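Local coordinates for protein apical membrane antigen 1, soluble form (Toxoplasma gondii, PDB 2X2Z) that serves host cell invasion as an essential microneme protein of the parasite surface and a component of the moving junction between parasite and host membranes, at residues A[57-62]-A[205-210]; A[63-68]-A[189-194]; A[126-131]-A[352-357]; A[165-170]-A[289-294]; A[370-375]-A[399-404]. All coordinates share one frame; numbering follows the deposited sequence.

Contact 1 of 5, residues A[57-62]-A[205-210]; sequences WGKHIE and LIYGSA
Lys59 lays its aliphatic chain and ammonium group over one face of the Tyr207 ring. With CG anti to the backbone N (chi1 173°) and the chain extended from there, CE comes to rest above the ring centre, 3.7 Å from the centroid, as a CH-pi contact. NZ lies beyond it, still over the face at 3.9 Å from that centroid: a cation-pi interaction. Lysine suits the place because its methylenes cover the ring while its ammonium group stays over the face and is hydrogen-bonded to Gln171 OE1 and Tyr33 O, which fix the end of this buried chain.

Apolar packing on the sheet face that carries Trp57 and Ile206 is made by these two side chains, which run side by side. Ile206 CG1 sits over the indole toward its rim, 3.8 Å from Trp57 CE3. Leu128 of helix 127-136 touches both.

Backbone polarity is met by Gly58 N, which donates to Leu205 O at 2.8 Å. Gly58 has a positive phi (91°), where a side chain would press on the preceding carbonyl.

Trp57 and Ile206 form an antiparallel, non-hydrogen-bonded pair, the edge pairing of the five-stranded antiparallel sheet of domain I, a PAN-type fold.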
# COMPACT_ATOMS: atom_id res chain seq x y z
N TRP A 57 -3.91 1.06 1.57
CA TRP A 57 -5.32 0.93 1.86
C TRP A 57 -5.62 -0.51 2.30
O TRP A 57 -5.32 -1.42 1.56
CB TRP A 57 -6.10 1.14 0.56
CG TRP A 57 -6.09 2.58 0.12
CD1 TRP A 57 -5.04 3.24 -0.43
CD2 TRP A 57 -7.19 3.50 0.16
NE1 TRP A 57 -5.40 4.55 -0.71
CE2 TRP A 57 -6.71 4.73 -0.37
CE3 TRP A 57 -8.52 3.41 0.60
CZ2 TRP A 57 -7.52 5.87 -0.48
CZ3 TRP A 57 -9.34 4.54 0.50
CH2 TRP A 57 -8.84 5.77 -0.02
N GLY A 58 -6.18 -0.66 3.49
CA GLY A 58 -6.55 -1.97 3.97
C GLY A 58 -5.47 -2.66 4.77
O GLY A 58 -5.73 -3.70 5.37
N LYS A 59 -4.26 -2.10 4.78
CA LYS A 59 -3.19 -2.60 5.65
C LYS A 59 -3.47 -2.45 7.15
O LYS A 59 -3.83 -1.38 7.65
CB LYS A 59 -1.80 -1.99 5.32
CG LYS A 59 -0.65 -2.38 6.36
CD LYS A 59 0.75 -2.10 5.82
CE LYS A 59 1.70 -2.04 7.06
NZ LYS A 59 3.05 -1.53 6.67
N HIS A 60 -3.32 -3.57 7.86
CA HIS A 60 -3.44 -3.63 9.33
C HIS A 60 -2.37 -4.60 9.84
O HIS A 60 -1.80 -5.38 9.06
CB HIS A 60 -4.84 -4.05 9.83
CG HIS A 60 -5.43 -5.24 9.13
ND1 HIS A 60 -5.45 -6.51 9.70
CD2 HIS A 60 -5.94 -5.38 7.89
CE1 HIS A 60 -6.01 -7.37 8.84
NE2 HIS A 60 -6.34 -6.71 7.75
N ILE A 61 -2.05 -4.52 11.12
CA ILE A 61 -1.05 -5.40 11.69
C ILE A 61 -1.75 -6.40 12.55
O ILE A 61 -2.39 -6.03 13.49
CB ILE A 61 -0.01 -4.63 12.54
CG1 ILE A 61 0.61 -3.47 11.69
CG2 ILE A 61 1.04 -5.61 13.08
CD1 ILE A 61 1.33 -3.96 10.33
N GLU A 62 -1.65 -7.67 12.18
CA GLU A 62 -2.29 -8.76 12.92
C GLU A 62 -1.36 -9.18 14.08
O GLU A 62 -0.14 -9.34 13.90
CB GLU A 62 -2.59 -9.93 11.98
CG GLU A 62 -3.16 -11.16 12.69
CD GLU A 62 -3.23 -12.37 11.76
OE1 GLU A 62 -4.36 -12.89 11.53
OE2 GLU A 62 -2.19 -12.79 11.22
N LEU A 205 -9.65 0.69 7.18
CA LEU A 205 -8.34 1.13 7.74
C LEU A 205 -7.29 1.45 6.66
O LEU A 205 -7.00 0.61 5.80
CB LEU A 205 -7.78 0.09 8.73
CG LEU A 205 -8.65 -0.34 9.92
CD1 LEU A 205 -7.84 -1.21 10.90
CD2 LEU A 205 -9.22 0.88 10.70
N ILE A 206 -6.70 2.65 6.75
CA ILE A 206 -5.62 3.09 5.87
C ILE A 206 -4.33 3.39 6.67
O ILE A 206 -4.27 4.31 7.44
CB ILE A 206 -6.06 4.33 4.99
CG1 ILE A 206 -7.36 4.02 4.21
CG2 ILE A 206 -5.04 4.66 3.94
CD1 ILE A 206 -8.52 4.63 4.85
N TYR A 207 -3.27 2.68 6.39
CA TYR A 207 -2.01 2.84 7.06
C TYR A 207 -1.10 3.69 6.20
O TYR A 207 -1.15 3.61 4.96
CB TYR A 207 -1.38 1.40 7.15
CG TYR A 207 -0.10 1.30 7.98
CD1 TYR A 207 -0.14 0.86 9.31
CD2 TYR A 207 1.17 1.61 7.41
CE1 TYR A 207 1.05 0.71 10.11
CE2 TYR A 207 2.38 1.47 8.20
CZ TYR A 207 2.30 1.03 9.52
OH TYR A 207 3.42 0.94 10.27
N GLY A 208 -0.23 4.48 6.84
CA GLY A 208 0.72 5.34 6.09
C GLY A 208 1.87 5.80 6.96
O GLY A 208 1.71 5.83 8.14
N SER A 209 3.04 6.08 6.38
CA SER A 209 4.10 6.77 7.11
C SER A 209 3.61 8.20 7.29
O SER A 209 2.76 8.65 6.53
CB SER A 209 5.40 6.83 6.28
OG SER A 209 5.39 7.96 5.39
N ALA A 210 4.15 8.93 8.26
CA ALA A 210 3.77 10.31 8.44
C ALA A 210 4.01 11.14 7.17
O ALA A 210 3.45 12.24 7.07
CB ALA A 210 4.55 10.93 9.61

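Contact 2 of 5, residues A[63-68]-A[189-194]; sequences LQQPDR and TWYCFK
Gln64 N donates to Cys192 O over 2.8 Å, a bond bent to 132° at the hydrogen, with the donor tilted out of the carbonyl plane. It follows directly on Leu63 and Phe193, an antiparallel non-hydrogen-bonded pair where strand 60-63 runs out beside strand 193-196. Gln64 also lays its CB and CG against the same Cys192 carbonyl, while the sulfur of Cys192 is tied to Cys179.

Tyr191 is the main apolar surface. Its CG stands between the backbone N and the carbonyl carbon (chi1 51°), which swings the ring toward the segment 63-68. Gln65 runs alongside and covers one face: CG is 3.9 Å from the ring centroid, and NE2 comes within 3.4 Å of Tyr191 CE2, the amide plane being steeply turned against the ring. Trp190 packs on the opposite face. Leu63 meets the ring obliquely, its CG 3.5 Å from Tyr191 CE1, and its CD1 touches Phe193 CB.

A glutamine suits this buried place in domain I because its methylene can lie on the tyrosine while its amide, still over the ring, donates from NE2 to Gly94 O. Burying Gln65 against an aromatic face therefore need not leave its NE2 without a partner.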
# COMPACT_ATOMS: atom_id res chain seq x y z
N LEU A 63 -1.89 -9.28 15.28
CA LEU A 63 -1.03 -9.47 16.45
C LEU A 63 -1.20 -10.93 16.80
O LEU A 63 -2.21 -11.52 16.44
CB LEU A 63 -1.53 -8.65 17.65
CG LEU A 63 -1.08 -7.19 17.82
CD1 LEU A 63 -0.56 -6.50 16.53
CD2 LEU A 63 -1.96 -6.35 18.73
N GLN A 64 -0.29 -11.49 17.56
CA GLN A 64 -0.44 -12.90 18.02
C GLN A 64 -0.35 -13.09 19.56
O GLN A 64 0.39 -13.97 20.06
CB GLN A 64 0.50 -13.80 17.23
CG GLN A 64 0.40 -13.54 15.67
CD GLN A 64 1.21 -14.49 14.79
OE1 GLN A 64 1.91 -14.06 13.83
NE2 GLN A 64 1.05 -15.80 15.02
N GLN A 65 -1.15 -12.31 20.27
CA GLN A 65 -1.23 -12.31 21.73
C GLN A 65 -2.01 -13.55 22.22
O GLN A 65 -2.76 -14.14 21.47
CB GLN A 65 -1.90 -11.01 22.26
CG GLN A 65 -1.06 -9.69 22.00
CD GLN A 65 -1.88 -8.41 22.28
OE1 GLN A 65 -3.07 -8.41 22.07
NE2 GLN A 65 -1.22 -7.33 22.72
N PRO A 66 -1.79 -13.97 23.47
CA PRO A 66 -2.68 -15.09 23.95
C PRO A 66 -4.16 -14.78 23.68
O PRO A 66 -4.58 -13.59 23.61
CB PRO A 66 -2.38 -15.18 25.45
CG PRO A 66 -0.95 -14.66 25.59
CD PRO A 66 -0.87 -13.49 24.52
N ASP A 67 -4.93 -15.82 23.50
CA ASP A 67 -6.36 -15.66 23.24
C ASP A 67 -7.19 -15.62 24.55
O ASP A 67 -8.06 -16.42 24.76
CB ASP A 67 -6.86 -16.78 22.26
CG ASP A 67 -6.68 -16.42 20.80
OD1 ASP A 67 -6.76 -15.22 20.40
OD2 ASP A 67 -6.52 -17.37 20.02
N ARG A 68 -6.85 -14.70 25.45
CA ARG A 68 -7.52 -14.58 26.74
C ARG A 68 -7.35 -13.15 27.27
O ARG A 68 -6.54 -12.39 26.73
CB ARG A 68 -6.93 -15.54 27.77
CG ARG A 68 -5.42 -15.47 27.88
CD ARG A 68 -4.90 -16.07 29.15
NE ARG A 68 -3.43 -16.15 29.14
CZ ARG A 68 -2.62 -15.20 29.60
NH1 ARG A 68 -3.12 -14.07 30.13
NH2 ARG A 68 -1.30 -15.38 29.52
N THR A 189 8.93 -11.15 26.14
CA THR A 189 8.24 -9.87 26.34
C THR A 189 7.33 -9.48 25.17
O THR A 189 6.19 -9.02 25.35
CB THR A 189 9.26 -8.76 26.49
OG1 THR A 189 9.89 -8.90 27.76
CG2 THR A 189 8.59 -7.39 26.48
N TRP A 190 7.83 -9.66 23.96
CA TRP A 190 7.03 -9.36 22.79
C TRP A 190 6.20 -10.52 22.26
O TRP A 190 6.73 -11.63 22.13
CB TRP A 190 7.95 -8.87 21.71
CG TRP A 190 8.14 -7.42 21.92
CD1 TRP A 190 9.17 -6.76 22.62
CD2 TRP A 190 7.23 -6.43 21.53
NE1 TRP A 190 8.93 -5.37 22.62
CE2 TRP A 190 7.75 -5.15 21.96
CE3 TRP A 190 6.03 -6.47 20.83
CZ2 TRP A 190 7.08 -3.95 21.69
CZ3 TRP A 190 5.38 -5.25 20.60
CH2 TRP A 190 5.91 -4.03 21.04
N TYR A 191 4.94 -10.22 21.89
CA TYR A 191 4.12 -11.06 20.97
C TYR A 191 4.62 -10.90 19.48
O TYR A 191 5.16 -9.83 19.11
CB TYR A 191 2.62 -10.69 21.07
CG TYR A 191 2.37 -9.17 20.92
CD1 TYR A 191 2.17 -8.57 19.68
CD2 TYR A 191 2.32 -8.35 22.03
CE1 TYR A 191 1.99 -7.15 19.54
CE2 TYR A 191 2.08 -6.94 21.90
CZ TYR A 191 1.91 -6.37 20.66
OH TYR A 191 1.71 -5.02 20.61
N CYS A 192 4.44 -11.92 18.64
CA CYS A 192 4.72 -11.76 17.21
C CYS A 192 3.53 -11.01 16.54
O CYS A 192 2.41 -10.93 17.13
CB CYS A 192 4.91 -13.12 16.52
SG CYS A 192 6.23 -14.17 17.31
N PHE A 193 3.79 -10.50 15.32
CA PHE A 193 2.82 -9.73 14.54
C PHE A 193 3.33 -9.61 13.13
O PHE A 193 4.56 -9.73 12.86
CB PHE A 193 2.57 -8.33 15.20
CG PHE A 193 3.79 -7.57 15.50
CD1 PHE A 193 4.43 -6.82 14.49
CD2 PHE A 193 4.31 -7.58 16.77
CE1 PHE A 193 5.58 -6.07 14.80
CE2 PHE A 193 5.42 -6.87 17.09
CZ PHE A 193 6.08 -6.10 16.09
N LYS A 194 2.40 -9.40 12.20
CA LYS A 194 2.76 -9.24 10.81
C LYS A 194 1.73 -8.41 10.11
O LYS A 194 0.61 -8.36 10.56
CB LYS A 194 2.87 -10.62 10.09
CG LYS A 194 1.56 -11.44 10.10
CD LYS A 194 1.89 -12.91 9.60
CE LYS A 194 0.68 -13.65 9.08
NZ LYS A 194 1.04 -15.16 9.04

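Contact 3 of 5, residues A[126-131]-A[352-357]; sequences TDLGRC and NFIIPS
Thr126, the N-cap of helix 127-136, meets the chain where domain II passes into domain III. Its CB stands 3.7 Å from Phe353 O. From there OG1, between the backbone N and the carbonyl carbon (chi1 59°), turns back to accept from Gly129 N at 3.1 Å, while CG2 goes the other way and packs on the backbone of Ile354 and on Pro356. Threonine fits because one branch caps the helix and the other fills the turn.

The first turn of the helix also captures a carbonyl from the segment 352-357: Leu128 N donates to Phe353 O over 3.0 Å, nearly straight at 163°. Asp127 N uses a water instead, which passes the link on to Ile355 O. Beside these bonds Leu128 CB rests 3.9 Å from Ile354 CG2, the two side chains pointing the same way, and meets the edge of the Phe353 ring. Phe219 of helix 219-222 touches both Leu128 and Ile354.

The extended chain of Arg130 runs back past the first turn toward Ser357. Asp127 OD2 forms a salt bridge with its NH1, while OD1 pairs with Arg161; this probably steadies the guanidinium, whose NH2 donates to Ser357 OG at 2.6 Å, close to the guanidinium plane.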
# COMPACT_ATOMS: atom_id res chain seq x y z
N THR A 126 -8.55 16.82 2.05
CA THR A 126 -9.38 15.64 2.21
C THR A 126 -9.24 15.10 3.63
O THR A 126 -8.22 15.31 4.27
CB THR A 126 -8.97 14.48 1.27
OG1 THR A 126 -7.60 14.12 1.52
CG2 THR A 126 -9.11 14.85 -0.16
N ASP A 127 -10.24 14.36 4.11
CA ASP A 127 -10.10 13.70 5.43
C ASP A 127 -8.87 12.79 5.58
O ASP A 127 -8.17 12.89 6.59
CB ASP A 127 -11.40 12.97 5.80
CG ASP A 127 -12.52 13.97 6.07
OD1 ASP A 127 -13.68 13.56 6.27
OD2 ASP A 127 -12.21 15.19 6.10
N LEU A 128 -8.59 11.94 4.59
CA LEU A 128 -7.41 11.07 4.73
C LEU A 128 -6.15 11.95 4.80
O LEU A 128 -5.21 11.71 5.58
CB LEU A 128 -7.26 10.14 3.53
CG LEU A 128 -6.54 8.81 3.72
CD1 LEU A 128 -5.92 8.33 2.42
CD2 LEU A 128 -5.61 8.71 4.96
N GLY A 129 -6.10 12.98 3.96
CA GLY A 129 -4.94 13.84 4.01
C GLY A 129 -4.82 14.59 5.31
O GLY A 129 -3.70 14.87 5.73
N ARG A 130 -5.94 14.95 5.95
CA ARG A 130 -5.83 15.64 7.21
C ARG A 130 -5.21 14.80 8.34
O ARG A 130 -4.56 15.33 9.21
CB ARG A 130 -7.19 16.16 7.70
CG ARG A 130 -7.76 17.28 6.84
CD ARG A 130 -9.10 17.75 7.34
NE ARG A 130 -9.58 18.80 6.47
CZ ARG A 130 -10.52 18.64 5.55
NH1 ARG A 130 -11.14 17.46 5.39
NH2 ARG A 130 -10.82 19.68 4.78
N CYS A 131 -5.47 13.48 8.33
CA CYS A 131 -4.92 12.57 9.31
C CYS A 131 -3.44 12.40 8.99
O CYS A 131 -2.62 12.47 9.87
CB CYS A 131 -5.68 11.22 9.24
SG CYS A 131 -5.00 9.94 10.19
N ASN A 352 -15.61 9.03 -0.38
CA ASN A 352 -15.85 10.42 0.02
C ASN A 352 -14.68 11.08 0.70
O ASN A 352 -14.53 12.31 0.65
CB ASN A 352 -17.05 10.46 0.99
CG ASN A 352 -16.80 9.64 2.28
OD1 ASN A 352 -16.65 8.40 2.25
ND2 ASN A 352 -16.74 10.34 3.44
N PHE A 353 -13.86 10.27 1.37
CA PHE A 353 -12.93 10.82 2.35
C PHE A 353 -11.57 11.08 1.74
O PHE A 353 -10.62 11.43 2.47
CB PHE A 353 -12.87 9.95 3.60
CG PHE A 353 -12.42 8.54 3.34
CD1 PHE A 353 -13.33 7.49 3.30
CD2 PHE A 353 -11.05 8.25 3.18
CE1 PHE A 353 -12.90 6.15 3.09
CE2 PHE A 353 -10.62 6.91 2.99
CZ PHE A 353 -11.55 5.88 2.93
N ILE A 354 -11.48 10.91 0.42
CA ILE A 354 -10.37 11.45 -0.37
C ILE A 354 -10.85 12.42 -1.46
O ILE A 354 -10.11 12.76 -2.39
CB ILE A 354 -9.42 10.36 -0.97
CG1 ILE A 354 -10.12 9.59 -2.08
CG2 ILE A 354 -8.95 9.42 0.11
CD1 ILE A 354 -9.15 8.87 -3.03
N ILE A 355 -12.07 12.91 -1.29
CA ILE A 355 -12.64 13.90 -2.21
C ILE A 355 -12.50 15.26 -1.51
O ILE A 355 -12.91 15.40 -0.38
CB ILE A 355 -14.13 13.57 -2.51
CG1 ILE A 355 -14.22 12.34 -3.44
CG2 ILE A 355 -14.86 14.82 -3.08
CD1 ILE A 355 -15.60 11.63 -3.54
N PRO A 356 -11.90 16.27 -2.16
CA PRO A 356 -11.85 17.52 -1.36
C PRO A 356 -13.16 17.89 -0.64
O PRO A 356 -14.24 17.84 -1.23
CB PRO A 356 -11.36 18.57 -2.35
CG PRO A 356 -10.31 17.74 -3.11
CD PRO A 356 -11.08 16.39 -3.37
N SER A 357 -13.05 18.15 0.66
CA SER A 357 -14.23 18.51 1.45
C SER A 357 -14.69 19.87 0.97
O SER A 357 -15.90 20.14 0.90
CB SER A 357 -13.94 18.48 2.97
OG SER A 357 -12.92 19.41 3.34
O HOH W 1 -12.75 14.46 2.44

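Contact 4 of 5, residues A[165-170]-A[289-294]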
# COMPACT_ATOMS: atom_id res chain seq x y z
N ILE A 165 -2.26 7.65 15.65
CA ILE A 165 -0.84 7.80 15.52
C ILE A 165 -0.31 6.58 16.22
O ILE A 165 -0.68 6.32 17.38
CB ILE A 165 -0.33 9.03 16.26
CG1 ILE A 165 -0.95 10.30 15.66
CG2 ILE A 165 1.17 9.05 16.14
CD1 ILE A 165 -0.85 10.35 14.12
N LEU A 166 0.49 5.80 15.52
CA LEU A 166 1.01 4.57 16.14
C LEU A 166 2.42 4.79 16.70
O LEU A 166 3.34 5.08 15.99
CB LEU A 166 1.05 3.46 15.11
CG LEU A 166 -0.21 3.13 14.35
CD1 LEU A 166 0.14 1.92 13.50
CD2 LEU A 166 -1.38 2.84 15.30
N TYR A 167 2.54 4.65 18.00
CA TYR A 167 3.80 4.71 18.69
C TYR A 167 4.68 3.60 18.27
O TYR A 167 5.88 3.82 18.10
CB TYR A 167 3.56 4.62 20.17
CG TYR A 167 4.79 4.79 21.00
CD1 TYR A 167 5.40 6.05 21.08
CD2 TYR A 167 5.35 3.71 21.75
CE1 TYR A 167 6.51 6.25 21.83
CE2 TYR A 167 6.48 3.91 22.55
CZ TYR A 167 7.03 5.23 22.57
OH TYR A 167 8.14 5.54 23.27
N VAL A 168 4.11 2.39 18.14
CA VAL A 168 4.87 1.31 17.57
C VAL A 168 4.93 1.37 16.02
O VAL A 168 3.91 1.22 15.36
CB VAL A 168 4.35 -0.07 18.05
CG1 VAL A 168 5.23 -1.16 17.43
CG2 VAL A 168 4.36 -0.16 19.57
N SER A 169 6.13 1.56 15.45
CA SER A 169 6.36 1.64 14.02
C SER A 169 6.88 0.31 13.48
O SER A 169 7.09 0.16 12.26
CB SER A 169 7.39 2.72 13.77
OG SER A 169 8.47 2.61 14.66
N MET A 170 7.14 -0.62 14.38
CA MET A 170 7.43 -1.99 13.93
C MET A 170 6.22 -2.50 13.16
O MET A 170 5.05 -2.15 13.50
CB MET A 170 7.70 -2.87 15.13
CG MET A 170 8.91 -2.48 15.92
SD MET A 170 9.31 -3.82 17.09
CE MET A 170 8.07 -3.49 18.31
N ASP A 289 12.21 -3.26 22.29
CA ASP A 289 12.09 -1.88 21.82
C ASP A 289 10.75 -1.64 21.16
O ASP A 289 10.14 -2.58 20.64
CB ASP A 289 13.22 -1.57 20.82
CG ASP A 289 14.50 -1.09 21.50
OD1 ASP A 289 15.54 -1.77 21.37
OD2 ASP A 289 14.47 -0.01 22.14
N TRP A 290 10.29 -0.40 21.17
CA TRP A 290 9.07 -0.05 20.46
C TRP A 290 9.29 0.25 18.95
O TRP A 290 8.33 0.22 18.17
CB TRP A 290 8.44 1.15 21.11
CG TRP A 290 8.20 1.04 22.60
CD1 TRP A 290 8.91 1.64 23.59
CD2 TRP A 290 7.17 0.28 23.25
NE1 TRP A 290 8.39 1.29 24.82
CE2 TRP A 290 7.31 0.49 24.63
CE3 TRP A 290 6.14 -0.54 22.78
CZ2 TRP A 290 6.47 -0.13 25.57
CZ3 TRP A 290 5.29 -1.14 23.72
CH2 TRP A 290 5.47 -0.94 25.09
N TRP A 291 10.53 0.54 18.54
CA TRP A 291 10.83 0.88 17.15
C TRP A 291 11.94 -0.06 16.65
O TRP A 291 12.80 -0.38 17.41
CB TRP A 291 11.31 2.36 17.07
CG TRP A 291 10.36 3.35 17.77
CD1 TRP A 291 9.00 3.27 17.83
CD2 TRP A 291 10.71 4.58 18.46
NE1 TRP A 291 8.48 4.32 18.54
CE2 TRP A 291 9.49 5.16 18.93
CE3 TRP A 291 11.93 5.24 18.75
CZ2 TRP A 291 9.44 6.38 19.65
CZ3 TRP A 291 11.88 6.47 19.49
CH2 TRP A 291 10.64 7.03 19.91
N PRO A 292 11.97 -0.42 15.36
CA PRO A 292 13.06 -1.21 14.82
C PRO A 292 14.39 -0.46 14.89
O PRO A 292 14.45 0.81 14.69
CB PRO A 292 12.70 -1.35 13.34
CG PRO A 292 11.24 -0.90 13.23
CD PRO A 292 11.18 0.19 14.27
N LEU A 293 15.43 -1.22 15.18
CA LEU A 293 16.76 -0.64 15.23
C LEU A 293 17.36 -0.61 13.84
O LEU A 293 17.15 -1.50 13.05
CB LEU A 293 17.66 -1.43 16.19
CG LEU A 293 17.23 -1.50 17.66
CD1 LEU A 293 17.87 -2.74 18.34
CD2 LEU A 293 17.61 -0.26 18.40
N HIS A 294 18.10 0.46 13.55
CA HIS A 294 19.00 0.51 12.38
C HIS A 294 19.94 -0.72 12.36
O HIS A 294 20.38 -1.19 13.39
CB HIS A 294 19.82 1.81 12.42
CG HIS A 294 20.86 1.89 11.35
ND1 HIS A 294 20.61 2.44 10.11
CD2 HIS A 294 22.16 1.48 11.32
CE1 HIS A 294 21.72 2.39 9.38
NE2 HIS A 294 22.66 1.81 10.09
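Tyr167 fits its ring into the corner formed by Trp290 and Trp291. Its CG lies anti to the backbone N (chi1 -175°), which carries the ring across to the segment 289-294. There CE2 presses over one face of the Trp290 indole, 3.3 Å from Trp290 CG, the planes meeting obliquely. Trp291 turns its edge to the tyrosine face in an edge-to-face pair with centroids 5.1 Å apart, and its NE1 donates to Tyr167 O at 2.7 Å, close to the indole plane.

This aromatic cluster joins regions DI and DII of the ectodomain, and Tyr150 of DI stacks on Trp291.

Smaller side chains pack beside the rings. Val168, branched at CB, sets CG2 3.7 Å from Trp290 CE3. The buried Trp290 O is met by carbon, Val168 CG1 and Met170 CG, rather than by a donor. Ser169 is small enough to fit beside Trp291 and Pro292, its OG hydrogen-bonded to Tyr150 OH. The flexible Met170 bends at its thioether, CG lying against Pro292 CD while CE reaches 3.2 Å from Asp289 O.

Contact 5 of 5, residues A[370-375]-A[399-404]; sequences LQCTAD and GQIQST
Cys372 and Ile401 form the dense part of this contact. Cys372, disulfide-bonded to Cys396 on strand 390-397, holds SG between its backbone N and carbonyl carbon (chi1 55°), a torsion that lays the sulfur against the Gln400 peptide, 3.2 Å from Gln400 C. Branched Ile401 lies against Cys372, its CG1 3.9 Å from Cys372 CB, and against the Leu370 backbone; Met15 of helix 13-20 also touches it.

Two backbone bonds flank the Gln371-Gln400 bridge: Ile401 N donates to Leu370 O at 2.9 Å, and Cys372 N to Gly399 O at 2.8 Å, the latter from well above the carbonyl plane. Gly399 suits its positive phi (85°).

The other side is looser. The exposed Gln371 and Gln400 point away overall, though their CB atoms touch the other backbone, and a water joins Gln371 OE1 to Gly399 O, giving that carbonyl a second donor.

In this part of domain III, the disulfide and two backbone bonds thus tie residues 370-372 to the hairpin of strands 390-397 and 400-407, with Ile401 packed against the cysteine.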
# COMPACT_ATOMS: atom_id res chain seq x y z
N LEU A 370 -8.90 7.93 -19.87
CA LEU A 370 -9.35 6.72 -20.56
C LEU A 370 -10.73 6.95 -21.19
O LEU A 370 -11.35 6.02 -21.65
CB LEU A 370 -9.37 5.57 -19.57
CG LEU A 370 -7.97 5.20 -19.06
CD1 LEU A 370 -8.14 4.00 -18.20
CD2 LEU A 370 -6.97 4.90 -20.19
N GLN A 371 -11.20 8.20 -21.19
CA GLN A 371 -12.44 8.55 -21.92
C GLN A 371 -12.13 8.91 -23.36
O GLN A 371 -11.08 9.50 -23.63
CB GLN A 371 -13.17 9.72 -21.20
CG GLN A 371 -13.59 9.37 -19.73
CD GLN A 371 -14.44 10.45 -19.06
OE1 GLN A 371 -15.62 10.66 -19.39
NE2 GLN A 371 -13.85 11.13 -18.09
N CYS A 372 -13.03 8.61 -24.27
CA CYS A 372 -12.78 8.87 -25.69
C CYS A 372 -14.09 9.05 -26.44
O CYS A 372 -15.15 8.76 -25.91
CB CYS A 372 -11.97 7.75 -26.34
SG CYS A 372 -12.79 6.13 -26.09
N THR A 373 -14.01 9.55 -27.67
CA THR A 373 -15.15 9.54 -28.60
C THR A 373 -14.78 8.70 -29.79
O THR A 373 -13.64 8.74 -30.22
CB THR A 373 -15.43 10.95 -29.24
OG1 THR A 373 -14.53 11.96 -28.71
CG2 THR A 373 -16.86 11.32 -29.02
N ALA A 374 -15.73 7.99 -30.38
CA ALA A 374 -15.39 7.25 -31.62
C ALA A 374 -14.92 8.19 -32.71
O ALA A 374 -13.95 7.90 -33.42
CB ALA A 374 -16.57 6.40 -32.11
N ASP A 375 -15.56 9.35 -32.82
CA ASP A 375 -15.15 10.29 -33.88
C ASP A 375 -13.68 10.70 -33.85
O ASP A 375 -12.94 10.47 -34.81
CB ASP A 375 -16.10 11.49 -33.95
CG ASP A 375 -17.50 11.07 -34.31
OD1 ASP A 375 -18.45 11.51 -33.62
OD2 ASP A 375 -17.64 10.26 -35.26
N GLY A 399 -17.36 5.17 -25.18
CA GLY A 399 -16.74 6.37 -24.61
C GLY A 399 -15.49 5.99 -23.81
O GLY A 399 -14.91 6.85 -23.16
N GLN A 400 -15.06 4.73 -23.90
CA GLN A 400 -13.91 4.23 -23.15
C GLN A 400 -12.82 3.72 -24.06
O GLN A 400 -13.10 3.07 -25.09
CB GLN A 400 -14.32 3.12 -22.16
CG GLN A 400 -15.57 3.52 -21.35
CD GLN A 400 -15.60 2.92 -19.96
OE1 GLN A 400 -15.39 1.70 -19.75
NE2 GLN A 400 -15.90 3.77 -19.00
N ILE A 401 -11.57 3.99 -23.71
CA ILE A 401 -10.51 3.57 -24.55
C ILE A 401 -10.39 2.01 -24.50
O ILE A 401 -10.52 1.44 -23.44
CB ILE A 401 -9.20 4.28 -24.13
CG1 ILE A 401 -9.13 5.57 -24.91
CG2 ILE A 401 -7.97 3.43 -24.50
CD1 ILE A 401 -8.15 6.60 -24.34
N GLN A 402 -10.23 1.37 -25.63
CA GLN A 402 -10.00 -0.11 -25.68
C GLN A 402 -8.60 -0.31 -26.26
O GLN A 402 -8.12 0.51 -27.07
CB GLN A 402 -11.01 -0.83 -26.57
CG GLN A 402 -12.52 -0.56 -26.32
CD GLN A 402 -12.97 -0.96 -24.95
OE1 GLN A 402 -12.99 -2.15 -24.60
NE2 GLN A 402 -13.37 0.01 -24.18
N SER A 403 -7.96 -1.40 -25.82
CA SER A 403 -6.56 -1.73 -26.13
C SER A 403 -6.49 -3.25 -25.97
O SER A 403 -6.55 -3.72 -24.88
CB SER A 403 -5.65 -1.07 -25.11
OG SER A 403 -4.27 -1.43 -25.27
N THR A 404 -6.35 -3.98 -27.08
CA THR A 404 -6.28 -5.45 -27.02
C THR A 404 -5.27 -5.91 -28.10
O THR A 404 -4.75 -5.11 -28.87
CB THR A 404 -7.63 -6.11 -27.34
OG1 THR A 404 -8.03 -5.77 -28.66
CG2 THR A 404 -8.81 -5.72 -26.37
O HOH W 2 -16.41 8.56 -21.39

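Contacts 1 to 4 gather in domain I and at its borders, whereas contact 5 lies apart in domain III, with centres about 35 Å from contact 1 and 51 Å from contact 2. The first segments of contacts 1 and 2 follow one another along strand 60-63, whose partner 193-196 belongs to contact 2; strand 205-208 of contact 1 comes next in the chain. Contact 3 touches contact 1 through Phe353 against Trp57 and Ile206; contact 4 reaches contact 1 through Leu166 and Tyr207, and contact 2 through Trp190. Segments of contacts 3 and 4 alternate with those of contact 1. Contact 4 packs domain II, and contact 3 the domain II-III junction, against domain I.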